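Side-chain contact in MarR Like Protein, TVG0766549 (Thermoplasma volcanium, PDB 3LFK), which is of unknown function but, with a winged helix-turn-helix fold like that of MarR-family regulators, probably serves in transcriptional regulation: residues R106-E109 against L110-K113. Sequence-based numbering, arbitrary orientation.
Sequences RDEE and LRLK
Arg106 O accepts the backbone N-H of Leu110 at 3.1 Å, the first of four successive i to i+4 bonds in the exposed outer part of helix 94-116, the long helix that follows the strand pair 79-84 and 87-92 of the winged helix-turn-helix fold. The Arg106 side chain turns to its neighbour instead: NE and NH2 meet Asp107 OD1 side-on, the salt bridge from NH2 measuring 2.9 Å. OD1 lies in the guanidinium plane, while both nitrogens reach it from the same face of the carboxylate, NE on its anti side and NH2 on its syn side; NH1 bonds to Asn31 OD1 and so ties the helix to the segment before helix 36-47. Asp107 O receives Arg111 N at 3.0 Å. Glu108 O takes Leu112 N at 2.9 Å, and its side chain, bent at chi2 (54°), swings the carboxylate along the helix toward Arg111. There Glu108 OE1 sits at the guanidinium edge, 4.0 Å from Arg111 NE, beyond salt-bridge range; the two planes stand 68° apart, and any attraction is probably weak on this exposed surface. Glu109 O closes the series with Lys113 N. Between the Glu108 and Arg111 side chains the closest approach is the methylene Arg111 CD, on an extended chain, 3.5 Å from Glu108 OE1.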
loop_
_atom_site.group_PDB
_atom_site.type_symbol
_atom_site.label_atom_id
_atom_site.label_comp_id
_atom_site.label_asym_id
_atom_site.label_seq_id
_atom_site.Cartn_x
_atom_site.Cartn_y
_atom_site.Cartn_z
ATOM N N ARG A 106 -4.927 -11.727 0.326
ATOM C CA ARG A 106 -4.006 -12.870 0.330
ATOM C C ARG A 106 -3.652 -13.221 1.778
ATOM O O ARG A 106 -3.651 -14.398 2.178
ATOM C CB ARG A 106 -2.721 -12.530 -0.436
ATOM C CG ARG A 106 -1.649 -13.620 -0.408
ATOM C CD ARG A 106 -0.297 -13.001 -0.698
ATOM N NE ARG A 106 0.120 -12.142 0.406
ATOM C CZ ARG A 106 1.051 -11.196 0.312
ATOM N NH1 ARG A 106 1.664 -10.973 -0.838
ATOM N NH2 ARG A 106 1.377 -10.484 1.375
ATOM N N ASP A 107 -3.339 -12.199 2.570
ATOM C CA ASP A 107 -2.970 -12.425 3.963
ATOM C C ASP A 107 -4.104 -13.068 4.762
ATOM O O ASP A 107 -3.866 -13.973 5.565
ATOM C CB ASP A 107 -2.564 -11.103 4.629
ATOM C CG ASP A 107 -1.229 -10.580 4.127
ATOM O OD1 ASP A 107 -0.522 -11.302 3.391
ATOM O OD2 ASP A 107 -0.886 -9.432 4.497
ATOM N N GLU A 108 -5.319 -12.598 4.538
ATOM C CA GLU A 108 -6.485 -13.126 5.257
ATOM C C GLU A 108 -6.789 -14.565 4.833
ATOM O O GLU A 108 -7.196 -15.382 5.666
ATOM C CB GLU A 108 -7.674 -12.216 5.001
ATOM C CG GLU A 108 -9.003 -12.640 5.642
ATOM C CD GLU A 108 -8.921 -12.878 7.139
ATOM O OE1 GLU A 108 -8.218 -12.114 7.835
ATOM O OE2 GLU A 108 -9.586 -13.833 7.620
ATOM N N GLU A 109 -6.624 -14.877 3.550
ATOM C CA GLU A 109 -6.862 -16.257 3.095
ATOM C C GLU A 109 -5.899 -17.187 3.819
ATOM O O GLU A 109 -6.260 -18.309 4.202
ATOM C CB GLU A 109 -6.671 -16.371 1.571
ATOM C CG GLU A 109 -7.704 -15.571 0.816
ATOM C CD GLU A 109 -7.526 -15.601 -0.682
ATOM O OE1 GLU A 109 -6.367 -15.537 -1.143
ATOM O OE2 GLU A 109 -8.548 -15.668 -1.403
ATOM N N LEU A 110 -4.669 -16.738 4.024
ATOM C CA LEU A 110 -3.708 -17.561 4.725
ATOM C C LEU A 110 -4.085 -17.705 6.200
ATOM O O LEU A 110 -3.907 -18.765 6.792
ATOM C CB LEU A 110 -2.297 -16.965 4.601
ATOM C CG LEU A 110 -1.202 -17.617 5.449
ATOM C CD1 LEU A 110 -1.124 -19.117 5.157
ATOM C CD2 LEU A 110 0.133 -16.944 5.146
ATOM N N ARG A 111 -4.586 -16.631 6.798
ATOM C CA ARG A 111 -4.989 -16.661 8.204
ATOM C C ARG A 111 -6.158 -17.626 8.392
ATOM O O ARG A 111 -6.204 -18.367 9.387
ATOM C CB ARG A 111 -5.394 -15.255 8.656
ATOM C CG ARG A 111 -5.994 -15.166 10.055
ATOM C CD ARG A 111 -6.417 -13.727 10.341
ATOM N NE ARG A 111 -7.332 -13.620 11.474
ATOM C CZ ARG A 111 -7.010 -13.907 12.731
ATOM N NH1 ARG A 111 -5.784 -14.320 13.031
ATOM N NH2 ARG A 111 -7.918 -13.781 13.692
ATOM N N LEU A 112 -7.097 -17.610 7.449
ATOM C CA LEU A 112 -8.259 -18.499 7.535
ATOM C C LEU A 112 -7.826 -19.952 7.382
ATOM O O LEU A 112 -8.291 -20.837 8.109
ATOM C CB LEU A 112 -9.285 -18.144 6.465
ATOM C CG LEU A 112 -10.494 -19.078 6.318
ATOM C CD1 LEU A 112 -11.308 -19.048 7.605
ATOM C CD2 LEU A 112 -11.341 -18.636 5.131
ATOM N N LYS A 113 -6.932 -20.198 6.436
ATOM C CA LYS A 113 -6.429 -21.553 6.212
ATOM C C LYS A 113 -5.775 -22.105 7.467
ATOM O O LYS A 113 -6.021 -23.248 7.853
ATOM C CB LYS A 113 -5.418 -21.532 5.068
ATOM C CG LYS A 113 -4.794 -22.879 4.733
ATOM C CD LYS A 113 -3.914 -22.729 3.500
ATOM C CE LYS A 113 -3.389 -24.067 2.999
ATOM N NZ LYS A 113 -2.381 -24.657 3.922
#